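Local coordinates for protein reducing end xylose-releasing exo-oligoxylanase (Paenibacillus barengoltzii G22, PDB 5YXT) that probably hydrolyses xylo-oligosaccharides, releasing xylose from their reducing ends, as a glycoside hydrolase of family 8, at residues G172-N177 with L182-P187; T162-G167 with P211-F216; L134-A139 with T154-L159. One frame throughout, in Å; residues are numbered along the deposited sequence.

Contact 1: residues G172-N177 with L182-P187; sequences GYPMWN and LIKFVP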
ATOM      1  N   GLY C 172      48.378 -13.492  16.333  1.00 42.15           N
ATOM      2  CA  GLY C 172      46.937 -13.606  16.178  1.00 36.04           C
ATOM      3  C   GLY C 172      46.389 -12.613  15.172  1.00 29.24           C
ATOM      4  O   GLY C 172      47.161 -12.010  14.425  1.00 29.33           O
ATOM      5  N   TYR C 173      45.065 -12.430  15.134  1.00 25.43           N
ATOM      6  CA  TYR C 173      44.435 -11.503  14.188  1.00 24.37           C
ATOM      7  C   TYR C 173      43.347 -10.673  14.860  1.00 22.16           C
ATOM      8  O   TYR C 173      42.639 -11.173  15.751  1.00 23.13           O
ATOM      9  CB  TYR C 173      43.835 -12.255  12.991  1.00 25.74           C
ATOM     10  CG  TYR C 173      44.880 -12.695  11.993  1.00 26.61           C
ATOM     11  CD1 TYR C 173      45.288 -11.850  10.978  1.00 27.08           C
ATOM     12  CD2 TYR C 173      45.464 -13.949  12.079  1.00 27.70           C
ATOM     13  CE1 TYR C 173      46.248 -12.243  10.070  1.00 34.18           C
ATOM     14  CE2 TYR C 173      46.434 -14.350  11.177  1.00 27.60           C
ATOM     15  CZ  TYR C 173      46.817 -13.493  10.175  1.00 30.97           C
ATOM     16  OH  TYR C 173      47.770 -13.883   9.271  1.00 37.93           O
ATOM     17  N   PRO C 174      43.188  -9.419  14.459  1.00 21.35           N
ATOM     18  CA  PRO C 174      42.119  -8.593  15.019  1.00 19.61           C
ATOM     19  C   PRO C 174      40.780  -8.938  14.377  1.00 19.83           C
ATOM     20  O   PRO C 174      40.702  -9.603  13.345  1.00 20.08           O
ATOM     21  CB  PRO C 174      42.567  -7.174  14.667  1.00 21.75           C
ATOM     22  CG  PRO C 174      43.237  -7.352  13.343  1.00 24.55           C
ATOM     23  CD  PRO C 174      43.922  -8.705  13.397  1.00 22.18           C
ATOM     24  N   MET C 175      39.714  -8.460  15.014  1.00 19.10           N
ATOM     25  CA  MET C 175      38.355  -8.767  14.587  1.00 19.45           C
ATOM     26  C   MET C 175      37.820  -7.792  13.558  1.00 19.03           C
ATOM     27  O   MET C 175      36.787  -8.077  12.941  1.00 17.16           O
ATOM     28  CB  MET C 175      37.403  -8.769  15.784  1.00 19.33           C
ATOM     29  CG  MET C 175      37.006 -10.144  16.243  1.00 25.06           C
ATOM     30  SD  MET C 175      36.132 -10.091  17.814  1.00 27.64           S
ATOM     31  CE  MET C 175      36.410 -11.757  18.369  1.00 25.66           C
ATOM     32  N   TRP C 176      38.472  -6.640  13.405  1.00 18.12           N
ATOM     33  CA  TRP C 176      38.150  -5.656  12.384  1.00 17.25           C
ATOM     34  C   TRP C 176      39.322  -5.565  11.425  1.00 21.08           C
ATOM     35  O   TRP C 176      40.476  -5.489  11.858  1.00 20.16           O
ATOM     36  CB  TRP C 176      37.868  -4.273  12.991  1.00 16.54           C
ATOM     37  CG  TRP C 176      36.451  -4.084  13.389  1.00 16.23           C
ATOM     38  CD1 TRP C 176      35.500  -3.369  12.711  1.00 18.01           C
ATOM     39  CD2 TRP C 176      35.795  -4.626  14.545  1.00 17.63           C
ATOM     40  NE1 TRP C 176      34.299  -3.435  13.374  1.00 15.59           N
ATOM     41  CE2 TRP C 176      34.449  -4.196  14.501  1.00 17.18           C
ATOM     42  CE3 TRP C 176      36.208  -5.434  15.608  1.00 18.37           C
ATOM     43  CZ2 TRP C 176      33.514  -4.551  15.478  1.00 15.73           C
ATOM     44  CZ3 TRP C 176      35.279  -5.786  16.579  1.00 18.30           C
ATOM     45  CH2 TRP C 176      33.947  -5.344  16.508  1.00 18.09           C
ATOM     46  N   ASN C 177      39.028  -5.577  10.137  1.00 19.32           N
ATOM     47  CA  ASN C 177      40.075  -5.367   9.149  1.00 21.04           C
ATOM     48  C   ASN C 177      40.560  -3.925   9.236  1.00 22.81           C
ATOM     49  O   ASN C 177      39.739  -2.995   9.214  1.00 22.43           O
ATOM     50  CB  ASN C 177      39.546  -5.680   7.758  1.00 22.87           C
ATOM     51  CG  ASN C 177      40.542  -5.365   6.679  1.00 24.76           C
ATOM     52  OD1 ASN C 177      40.737  -4.210   6.326  1.00 24.78           O
ATOM     53  ND2 ASN C 177      41.173  -6.396   6.138  1.00 26.38           N
ATOM     54  N   LEU C 182      35.970  -2.901   8.440  1.00 15.88           N
ATOM     55  CA  LEU C 182      34.809  -3.777   8.563  1.00 17.13           C
ATOM     56  C   LEU C 182      35.083  -4.929   9.523  1.00 16.37           C
ATOM     57  O   LEU C 182      36.166  -5.522   9.519  1.00 14.83           O
ATOM     58  CB  LEU C 182      34.405  -4.334   7.200  1.00 16.37           C
ATOM     59  CG  LEU C 182      34.051  -3.279   6.155  1.00 19.55           C
ATOM     60  CD1 LEU C 182      33.895  -3.894   4.784  1.00 19.07           C
ATOM     61  CD2 LEU C 182      32.783  -2.511   6.569  1.00 15.49           C
ATOM     62  N   ILE C 183      34.087  -5.241  10.351  1.00 16.57           N
ATOM     63  CA  ILE C 183      34.164  -6.418  11.203  1.00 16.39           C
ATOM     64  C   ILE C 183      34.236  -7.670  10.330  1.00 18.08           C
ATOM     65  O   ILE C 183      33.638  -7.735   9.246  1.00 17.19           O
ATOM     66  CB  ILE C 183      32.953  -6.430  12.154  1.00 17.32           C
ATOM     67  CG1 ILE C 183      33.091  -7.503  13.240  1.00 17.10           C
ATOM     68  CG2 ILE C 183      31.649  -6.597  11.377  1.00 17.08           C
ATOM     69  CD1 ILE C 183      31.881  -7.525  14.182  1.00 17.32           C
ATOM     70  N   LYS C 184      35.010  -8.660  10.778  1.00 17.71           N
ATOM     71  CA  LYS C 184      35.177  -9.912  10.051  1.00 19.07           C
ATOM     72  C   LYS C 184      34.295 -11.009  10.631  1.00 17.47           C
ATOM     73  O   LYS C 184      33.799 -10.913  11.754  1.00 19.21           O
ATOM     74  CB  LYS C 184      36.641 -10.369  10.061  1.00 17.62           C
ATOM     75  CG  LYS C 184      37.618  -9.283   9.600  1.00 21.35           C
ATOM     76  CD  LYS C 184      38.870  -9.194  10.478  1.00 25.08           C
ATOM     77  CE  LYS C 184      39.904 -10.217  10.055  1.00 24.51           C
ATOM     78  NZ  LYS C 184      41.294  -9.810  10.450  1.00 22.10           N
ATOM     79  N   PHE C 185      34.115 -12.071   9.844  1.00 16.29           N
ATOM     80  CA  PHE C 185      33.348 -13.213  10.333  1.00 18.34           C
ATOM     81  C   PHE C 185      34.042 -13.885  11.517  1.00 19.85           C
ATOM     82  O   PHE C 185      33.405 -14.204  12.528  1.00 19.06           O
ATOM     83  CB  PHE C 185      33.117 -14.218   9.216  1.00 21.76           C
ATOM     84  CG  PHE C 185      32.608 -15.524   9.717  1.00 22.17           C
ATOM     85  CD1 PHE C 185      31.373 -15.592  10.353  1.00 21.35           C
ATOM     86  CD2 PHE C 185      33.373 -16.670   9.603  1.00 22.97           C
ATOM     87  CE1 PHE C 185      30.905 -16.795  10.845  1.00 26.88           C
ATOM     88  CE2 PHE C 185      32.902 -17.883  10.095  1.00 23.86           C
ATOM     89  CZ  PHE C 185      31.678 -17.944  10.712  1.00 25.09           C
ATOM     90  N   VAL C 186      35.338 -14.155  11.386  1.00 21.00           N
ATOM     91  CA  VAL C 186      36.197 -14.528  12.513  1.00 20.38           C
ATOM     92  C   VAL C 186      37.543 -13.846  12.323  1.00 19.91           C
ATOM     93  O   VAL C 186      37.874 -13.403  11.214  1.00 21.52           O
ATOM     94  CB  VAL C 186      36.389 -16.058  12.629  1.00 21.57           C
ATOM     95  CG1 VAL C 186      35.054 -16.777  12.820  1.00 23.76           C
ATOM     96  CG2 VAL C 186      37.133 -16.595  11.426  1.00 21.49           C
ATOM     97  N   PRO C 187      38.336 -13.730  13.397  1.00 18.74           N
ATOM     98  CA  PRO C 187      39.623 -13.030  13.272  1.00 22.05           C
ATOM     99  C   PRO C 187      40.472 -13.525  12.121  1.00 21.70           C
ATOM    100  O   PRO C 187      41.132 -12.722  11.459  1.00 21.62           O
ATOM    101  CB  PRO C 187      40.296 -13.305  14.625  1.00 21.47           C
ATOM    102  CG  PRO C 187      39.179 -13.415  15.565  1.00 19.39           C
ATOM    103  CD  PRO C 187      38.043 -14.068  14.805  1.00 22.63           C
TER
HETATM  104  O   HOH W   1      32.646  -2.607  10.865  1.00 15.29           O
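Trp176 and Ile183 form the single beta bridge that joins two irregular segments of the loop between helices 152-165 and 199-208 in this family 8 glycoside hydrolase. Two backbone hydrogen bonds flank the bridge. Lys184 N gives its hydrogen to Met175 O at 2.9 Å, and Asn177 N bonds Leu182 O at 2.9 Å. CA-H...O contacts add to this pairing, such as Trp176 CA to Leu182 O at 3.5 Å.

The apolar contacts lie beside the bridge. Ile183 CB sits over one face of the indole, 3.8 Å from the centroid of the Trp176 five-membered ring, as a CH-pi contact. Ile183 CD1 reaches the outer rim of the six-membered ring, against Trp176 CZ2 and CH2. Trp217 and Tyr202 meet the same indole edge-to-face. Met175 CG and Pro187 CG touch at 4.0 Å, with the two side chains running the same way.

A water accepts from Ile183 N and, weakly, from Trp176 NE1. The polar end of Asn177 turns to Asp179, Asn180 and Glu190.

Lys184 bends at chi2 (136°) and chi3 (83°), which carries its amine back along the other segment. There NZ donates to Pro174 O at 3.0 Å and, weakly, to Pro187 O at 3.1 Å.

Contact 2: residues T162-G167 with P211-F216; sequences TCLHKG and PEDRAF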
ATOM      1  N   THR C 162      41.644  -5.323  22.438  1.00 19.65           N
ATOM      2  CA  THR C 162      42.013  -6.586  21.805  1.00 19.50           C
ATOM      3  C   THR C 162      41.419  -6.707  20.404  1.00 19.28           C
ATOM      4  O   THR C 162      42.100  -7.142  19.467  1.00 19.71           O
ATOM      5  CB  THR C 162      41.539  -7.746  22.682  1.00 19.78           C
ATOM      6  OG1 THR C 162      42.070  -7.592  24.002  1.00 22.77           O
ATOM      7  CG2 THR C 162      41.981  -9.085  22.101  1.00 24.14           C
ATOM      8  N   CYS C 163      40.140  -6.347  20.252  1.00 18.58           N
ATOM      9  CA  CYS C 163      39.441  -6.523  18.980  1.00 21.42           C
ATOM     10  C   CYS C 163      40.120  -5.777  17.837  1.00 19.88           C
ATOM     11  O   CYS C 163      39.995  -6.174  16.673  1.00 19.97           O
ATOM     12  CB  CYS C 163      37.994  -6.050  19.124  1.00 19.01           C
ATOM     13  SG  CYS C 163      36.969  -7.190  20.127  1.00 25.84           S
ATOM     14  N   LEU C 164      40.808  -4.682  18.139  1.00 19.68           N
ATOM     15  CA  LEU C 164      41.458  -3.893  17.105  1.00 18.90           C
ATOM     16  C   LEU C 164      42.946  -4.180  16.979  1.00 21.08           C
ATOM     17  O   LEU C 164      43.491  -4.095  15.873  1.00 21.76           O
ATOM     18  CB  LEU C 164      41.254  -2.396  17.387  1.00 18.49           C
ATOM     19  CG  LEU C 164      39.799  -1.898  17.362  1.00 17.46           C
ATOM     20  CD1 LEU C 164      39.726  -0.384  17.339  1.00 17.72           C
ATOM     21  CD2 LEU C 164      39.021  -2.463  16.183  1.00 17.67           C
ATOM     22  N   HIS C 165      43.612  -4.515  18.079  1.00 19.55           N
ATOM     23  CA  HIS C 165      45.067  -4.497  18.122  1.00 24.46           C
ATOM     24  C   HIS C 165      45.710  -5.874  18.185  1.00 26.82           C
ATOM     25  O   HIS C 165      46.937  -5.964  18.055  1.00 27.33           O
ATOM     26  CB  HIS C 165      45.546  -3.657  19.313  1.00 22.73           C
ATOM     27  CG  HIS C 165      45.265  -2.196  19.163  1.00 25.53           C
ATOM     28  ND1 HIS C 165      45.966  -1.389  18.293  1.00 28.79           N
ATOM     29  CD2 HIS C 165      44.332  -1.403  19.744  1.00 27.63           C
ATOM     30  CE1 HIS C 165      45.494  -0.156  18.362  1.00 32.64           C
ATOM     31  NE2 HIS C 165      44.502  -0.136  19.237  1.00 27.66           N
ATOM     32  N   LYS C 166      44.934  -6.940  18.369  1.00 24.27           N
ATOM     33  CA  LYS C 166      45.521  -8.276  18.411  1.00 26.23           C
ATOM     34  C   LYS C 166      46.319  -8.550  17.142  1.00 27.31           C
ATOM     35  O   LYS C 166      45.928  -8.158  16.039  1.00 24.97           O
ATOM     36  CB  LYS C 166      44.434  -9.340  18.592  1.00 26.58           C
ATOM     37  CG  LYS C 166      44.956 -10.773  18.711  1.00 28.76           C
ATOM     38  CD  LYS C 166      46.119 -10.867  19.697  1.00 33.52           C
ATOM     39  CE  LYS C 166      45.686 -10.597  21.133  1.00 35.65           C
ATOM     40  NZ  LYS C 166      46.667 -11.162  22.110  1.00 41.60           N
ATOM     41  N   GLY C 167      47.456  -9.217  17.308  1.00 32.09           N
ATOM     42  CA  GLY C 167      48.331  -9.515  16.201  1.00 35.56           C
ATOM     43  C   GLY C 167      49.376  -8.462  15.927  1.00 38.72           C
ATOM     44  O   GLY C 167      50.279  -8.710  15.118  1.00 39.79           O
ATOM     45  N   PRO C 211      40.776   6.183  24.275  1.00 20.53           N
ATOM     46  CA  PRO C 211      40.756   7.341  23.361  1.00 20.00           C
ATOM     47  C   PRO C 211      41.451   7.119  22.032  1.00 18.71           C
ATOM     48  O   PRO C 211      40.957   7.605  21.006  1.00 19.57           O
ATOM     49  CB  PRO C 211      41.455   8.427  24.189  1.00 24.67           C
ATOM     50  CG  PRO C 211      41.110   8.078  25.607  1.00 22.98           C
ATOM     51  CD  PRO C 211      41.137   6.572  25.654  1.00 18.24           C
ATOM     52  N   GLU C 212      42.568   6.380  22.011  1.00 20.43           N
ATOM     53  CA  GLU C 212      43.325   6.220  20.774  1.00 23.37           C
ATOM     54  C   GLU C 212      42.553   5.466  19.696  1.00 21.20           C
ATOM     55  O   GLU C 212      42.854   5.627  18.505  1.00 20.35           O
ATOM     56  CB  GLU C 212      44.653   5.507  21.053  1.00 25.91           C
ATOM     57  CG  GLU C 212      44.503   4.045  21.490  1.00 25.58           C
ATOM     58  CD  GLU C 212      44.202   3.900  22.980  1.00 28.58           C
ATOM     59  OE1 GLU C 212      44.022   4.933  23.675  1.00 28.82           O
ATOM     60  OE2 GLU C 212      44.149   2.747  23.461  1.00 31.93           O
ATOM     61  N   ASP C 213      41.572   4.649  20.072  1.00 17.65           N
ATOM     62  CA  ASP C 213      40.831   3.845  19.108  1.00 17.56           C
ATOM     63  C   ASP C 213      39.543   4.507  18.624  1.00 18.72           C
ATOM     64  O   ASP C 213      38.880   3.962  17.730  1.00 19.34           O
ATOM     65  CB  ASP C 213      40.500   2.480  19.718  1.00 22.25           C
ATOM     66  CG  ASP C 213      41.739   1.659  20.004  1.00 25.15           C
ATOM     67  OD1 ASP C 213      42.792   1.968  19.409  1.00 26.98           O
ATOM     68  OD2 ASP C 213      41.658   0.706  20.805  1.00 23.01           O
ATOM     69  N   ARG C 214      39.172   5.659  19.184  1.00 17.00           N
ATOM     70  CA  ARG C 214      37.860   6.225  18.890  1.00 17.38           C
ATOM     71  C   ARG C 214      37.743   6.694  17.444  1.00 20.27           C
ATOM     72  O   ARG C 214      36.668   6.577  16.846  1.00 19.08           O
ATOM     73  CB  ARG C 214      37.558   7.359  19.855  1.00 16.34           C
ATOM     74  CG  ARG C 214      37.578   6.917  21.295  1.00 16.37           C
ATOM     75  CD  ARG C 214      37.197   8.033  22.240  1.00 18.25           C
ATOM     76  NE  ARG C 214      37.174   7.553  23.617  1.00 17.85           N
ATOM     77  CZ  ARG C 214      37.092   8.331  24.687  1.00 21.17           C
ATOM     78  NH1 ARG C 214      37.031   9.648  24.551  1.00 23.73           N
ATOM     79  NH2 ARG C 214      37.062   7.786  25.898  1.00 23.09           N
ATOM     80  N   ALA C 215      38.823   7.209  16.857  1.00 19.25           N
ATOM     81  CA  ALA C 215      38.773   7.548  15.437  1.00 20.43           C
ATOM     82  C   ALA C 215      38.454   6.325  14.584  1.00 18.94           C
ATOM     83  O   ALA C 215      37.625   6.399  13.666  1.00 17.46           O
ATOM     84  CB  ALA C 215      40.095   8.174  14.993  1.00 22.96           C
ATOM     85  N   PHE C 216      39.096   5.189  14.872  1.00 18.01           N
ATOM     86  CA  PHE C 216      38.812   3.970  14.116  1.00 19.82           C
ATOM     87  C   PHE C 216      37.338   3.594  14.217  1.00 17.42           C
ATOM     88  O   PHE C 216      36.705   3.248  13.211  1.00 17.26           O
ATOM     89  CB  PHE C 216      39.701   2.820  14.603  1.00 18.49           C
ATOM     90  CG  PHE C 216      39.522   1.535  13.829  1.00 19.36           C
ATOM     91  CD1 PHE C 216      38.465   0.662  14.116  1.00 19.47           C
ATOM     92  CD2 PHE C 216      40.409   1.191  12.818  1.00 22.56           C
ATOM     93  CE1 PHE C 216      38.293  -0.511  13.403  1.00 19.77           C
ATOM     94  CE2 PHE C 216      40.244   0.006  12.113  1.00 29.02           C
ATOM     95  CZ  PHE C 216      39.175  -0.845  12.409  1.00 20.42           C
TER
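His165 and Asp213 reach toward each other from opposite directions, and their side chains meet between the C-terminal end of helix 152-165 and the segment leading into helix 214-231. A His-carboxylate hydrogen bond beside a small apolar patch joins the two. The imidazole presents its edge. His165 NE2 donates to Asp213 OD1 at 2.7 Å, with an N-H...O angle of 161°. The acceptor lies close to the plane of the ring. On the aspartate, the hydrogen comes in on the syn side of OD1, somewhat out of the carboxylate plane. The ring and carboxylate planes are turned 33° apart.

Leu164 supplies the apolar half of the contact. With CG anti to the carbonyl carbon (chi1 -63°), its fork is carried out toward 211-216, where the two methyls meet Asp213 and Phe216. Leu164 CD1 touches Asp213 CB at 3.8 Å, as the two side chains slide past each other. Leu164 CD2 comes obliquely to the Phe216 ring, 3.5 Å from CE1, while CD1 lies 3.6 Å from Phe216 CD1. Phe216 also touches Lys181 of the loop between helices 152-165 and 199-208.

Arg161, one turn before His165, forms salt bridges to Asp213 OD2 and to Glu212 OE2. The carboxylate of Asp213 is thus held by a histidine at one oxygen and an arginine at the other, which fixes its rotation. Such pairing would be expected to keep Asp213 ionised. The nearby acids may also raise the proton affinity of His165, though Arg161 would work against that.

Contact 3: residues L134-A139 with T154-L159; sequences LALLFA and TQARDL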
ATOM      1  N   LEU C 134      29.373  -3.603  24.409  1.00 13.16           N
ATOM      2  CA  LEU C 134      28.357  -2.568  24.627  1.00 12.50           C
ATOM      3  C   LEU C 134      27.529  -2.845  25.880  1.00 14.21           C
ATOM      4  O   LEU C 134      27.184  -1.909  26.615  1.00 14.13           O
ATOM      5  CB  LEU C 134      27.446  -2.418  23.403  1.00 14.51           C
ATOM      6  CG  LEU C 134      26.627  -1.119  23.411  1.00 15.26           C
ATOM      7  CD1 LEU C 134      27.539   0.121  23.504  1.00 17.22           C
ATOM      8  CD2 LEU C 134      25.647  -0.972  22.222  1.00 16.00           C
ATOM      9  N   ALA C 135      27.165  -4.111  26.122  1.00 12.21           N
ATOM     10  CA  ALA C 135      26.430  -4.440  27.342  1.00 12.82           C
ATOM     11  C   ALA C 135      27.214  -4.044  28.587  1.00 13.19           C
ATOM     12  O   ALA C 135      26.650  -3.468  29.521  1.00 16.34           O
ATOM     13  CB  ALA C 135      26.097  -5.935  27.377  1.00 12.63           C
ATOM     14  N   LEU C 136      28.518  -4.335  28.605  1.00 16.01           N
ATOM     15  CA  LEU C 136      29.369  -3.981  29.740  1.00 14.12           C
ATOM     16  C   LEU C 136      29.470  -2.469  29.922  1.00 16.71           C
ATOM     17  O   LEU C 136      29.468  -1.971  31.055  1.00 16.00           O
ATOM     18  CB  LEU C 136      30.757  -4.590  29.546  1.00 15.82           C
ATOM     19  CG  LEU C 136      30.859  -6.103  29.791  1.00 13.88           C
ATOM     20  CD1 LEU C 136      32.108  -6.683  29.134  1.00 15.42           C
ATOM     21  CD2 LEU C 136      30.799  -6.440  31.305  1.00 15.38           C
ATOM     22  N   LEU C 137      29.585  -1.720  28.819  1.00 16.38           N
ATOM     23  CA  LEU C 137      29.613  -0.263  28.925  1.00 16.33           C
ATOM     24  C   LEU C 137      28.295   0.266  29.471  1.00 17.64           C
ATOM     25  O   LEU C 137      28.282   1.149  30.342  1.00 17.43           O
ATOM     26  CB  LEU C 137      29.921   0.359  27.559  1.00 16.48           C
ATOM     27  CG  LEU C 137      31.385   0.240  27.115  1.00 20.65           C
ATOM     28  CD1 LEU C 137      31.514   0.494  25.626  1.00 17.89           C
ATOM     29  CD2 LEU C 137      32.260   1.214  27.908  1.00 18.72           C
ATOM     30  N   PHE C 138      27.173  -0.265  28.967  1.00 15.25           N
ATOM     31  CA  PHE C 138      25.866   0.067  29.523  1.00 14.01           C
ATOM     32  C   PHE C 138      25.782  -0.322  30.992  1.00 16.83           C
ATOM     33  O   PHE C 138      25.198   0.404  31.796  1.00 16.34           O
ATOM     34  CB  PHE C 138      24.748  -0.640  28.745  1.00 16.41           C
ATOM     35  CG  PHE C 138      24.455  -0.040  27.383  1.00 16.77           C
ATOM     36  CD1 PHE C 138      24.936   1.224  27.037  1.00 17.32           C
ATOM     37  CD2 PHE C 138      23.696  -0.744  26.452  1.00 15.60           C
ATOM     38  CE1 PHE C 138      24.671   1.772  25.768  1.00 17.28           C
ATOM     39  CE2 PHE C 138      23.426  -0.204  25.202  1.00 15.72           C
ATOM     40  CZ  PHE C 138      23.924   1.065  24.862  1.00 16.04           C
ATOM     41  N   ALA C 139      26.326  -1.486  31.357  1.00 16.30           N
ATOM     42  CA  ALA C 139      26.282  -1.887  32.761  1.00 16.56           C
ATOM     43  C   ALA C 139      27.103  -0.932  33.615  1.00 17.30           C
ATOM     44  O   ALA C 139      26.690  -0.558  34.717  1.00 20.95           O
ATOM     45  CB  ALA C 139      26.785  -3.329  32.918  1.00 16.76           C
ATOM     46  N   THR C 154      36.057  -1.237  32.447  1.00 18.60           N
ATOM     47  CA  THR C 154      37.417  -1.678  32.158  1.00 21.19           C
ATOM     48  C   THR C 154      37.412  -2.947  31.317  1.00 18.15           C
ATOM     49  O   THR C 154      38.141  -3.046  30.323  1.00 19.37           O
ATOM     50  CB  THR C 154      38.186  -1.893  33.460  1.00 22.52           C
ATOM     51  OG1 THR C 154      38.245  -0.655  34.182  1.00 28.91           O
ATOM     52  CG2 THR C 154      39.599  -2.369  33.164  1.00 22.99           C
ATOM     53  N   GLN C 155      36.573  -3.925  31.682  1.00 16.84           N
ATOM     54  CA  GLN C 155      36.470  -5.140  30.876  1.00 19.86           C
ATOM     55  C   GLN C 155      36.086  -4.812  29.437  1.00 16.58           C
ATOM     56  O   GLN C 155      36.602  -5.421  28.494  1.00 18.06           O
ATOM     57  CB  GLN C 155      35.451  -6.101  31.492  1.00 18.95           C
ATOM     58  CG  GLN C 155      35.814  -6.590  32.890  1.00 19.34           C
ATOM     59  CD  GLN C 155      36.867  -7.664  32.869  1.00 21.91           C
ATOM     60  OE1 GLN C 155      37.083  -8.328  31.846  1.00 24.15           O
ATOM     61  NE2 GLN C 155      37.536  -7.853  34.003  1.00 26.46           N
ATOM     62  N   ALA C 156      35.196  -3.836  29.251  1.00 15.89           N
ATOM     63  CA  ALA C 156      34.725  -3.489  27.911  1.00 17.47           C
ATOM     64  C   ALA C 156      35.820  -2.821  27.084  1.00 17.99           C
ATOM     65  O   ALA C 156      36.049  -3.185  25.921  1.00 19.16           O
ATOM     66  CB  ALA C 156      33.500  -2.577  28.013  1.00 17.53           C
ATOM     67  N   ARG C 157      36.503  -1.834  27.665  1.00 17.98           N
ATOM     68  CA  ARG C 157      37.566  -1.148  26.940  1.00 20.50           C
ATOM     69  C   ARG C 157      38.734  -2.086  26.652  1.00 19.40           C
ATOM     70  O   ARG C 157      39.328  -2.027  25.568  1.00 18.07           O
ATOM     71  CB  ARG C 157      38.019   0.083  27.727  1.00 20.50           C
ATOM     72  CG  ARG C 157      36.968   1.216  27.744  1.00 19.81           C
ATOM     73  CD  ARG C 157      37.478   2.482  28.443  1.00 22.52           C
ATOM     74  NE  ARG C 157      37.746   2.218  29.851  1.00 24.39           N
ATOM     75  CZ  ARG C 157      36.857   2.370  30.829  1.00 24.37           C
ATOM     76  NH1 ARG C 157      35.634   2.807  30.568  1.00 23.00           N
ATOM     77  NH2 ARG C 157      37.204   2.088  32.080  1.00 28.57           N
ATOM     78  N   ASP C 158      39.071  -2.967  27.600  1.00 19.61           N
ATOM     79  CA  ASP C 158      40.133  -3.939  27.342  1.00 21.34           C
ATOM     80  C   ASP C 158      39.735  -4.889  26.221  1.00 19.95           C
ATOM     81  O   ASP C 158      40.552  -5.214  25.346  1.00 18.63           O
ATOM     82  CB  ASP C 158      40.460  -4.729  28.610  1.00 23.21           C
ATOM     83  CG  ASP C 158      41.155  -3.891  29.659  1.00 27.51           C
ATOM     84  OD1 ASP C 158      41.575  -2.757  29.346  1.00 28.22           O
ATOM     85  OD2 ASP C 158      41.279  -4.373  30.803  1.00 29.23           O
ATOM     86  N   LEU C 159      38.483  -5.352  26.235  1.00 18.58           N
ATOM     87  CA  LEU C 159      38.009  -6.207  25.154  1.00 19.25           C
ATOM     88  C   LEU C 159      38.105  -5.493  23.805  1.00 18.94           C
ATOM     89  O   LEU C 159      38.623  -6.048  22.826  1.00 19.40           O
ATOM     90  CB  LEU C 159      36.577  -6.641  25.447  1.00 21.29           C
ATOM     91  CG  LEU C 159      35.993  -7.755  24.592  1.00 25.20           C
ATOM     92  CD1 LEU C 159      35.331  -7.212  23.337  1.00 31.46           C
ATOM     93  CD2 LEU C 159      37.103  -8.702  24.228  1.00 24.95           C
TER
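Ala156 CB fits between Leu136 and Leu137, where two neighbouring helices of the (alpha/alpha)6 barrel fold of glycoside hydrolase family 8 pack together. Helix segments 134-139 and 154-159 run roughly antiparallel. Their N-to-C directions make an angle of 150°, and their axes come within 8.2 Å. The small side chain of Ala156 points toward the other helix, and the backbones come near each other there. Leu136 CA and Ala156 CA are 5.7 Å apart.

The first shell is wholly apolar. Ala156 CB lies 3.7 Å from Leu136 CB and 3.6 Å from Leu137 CG. Leu136 and Leu137 share one conformation, each with CG anti to its carbonyl carbon (chi1 -75° in both). From these two adjacent positions the chains pass the methyl on different flanks. Leu137 turns its branch point and CD2 to it. Leu136 meets it with CB and extends CD1 to Gln155, the residue before Ala156. No hydrogen bond crosses between the segments.

Further out, other helices cover the pair. Trp91 of helix 84-98 touches both Leu136 and Gln155. Leu134 and Phe138, on another side of helix 126-143, pack against helices 68-80 and 199-208. The amide of Gln155 is led away from the contact by a bend at chi2, and its NE2 bonds Asn151 OD1. Asp158 OD1 bonds Tyr210 OH, which ties helix 152-165 to the chain just after helix 199-208. Beside Ala156, the aliphatic base of Gln155 stays in touch, with CB 4.1 Å from Leu136 CD1.

Overall arrangement
Contact 3 comes first along the chain and pairs helix 126-143 with helix 152-165. Contact 2 takes the far end of helix 152-165 and joins it to the start of helix 214-231. Contact 1 is nested inside the loop that contact 2 closes. The centres of contacts 2 and 3 are about 14 Å apart, and those of contacts 1 and 2 about 12 Å. Contacts 1 and 2 touch directly: Met175 N lies 2.8 Å from Cys163 O, a probable hydrogen bond. Contacts 1 and 3 do not touch; their nearest atoms are about 6 Å apart. Helix 152-165 therefore links the helical body to the long loop that follows it.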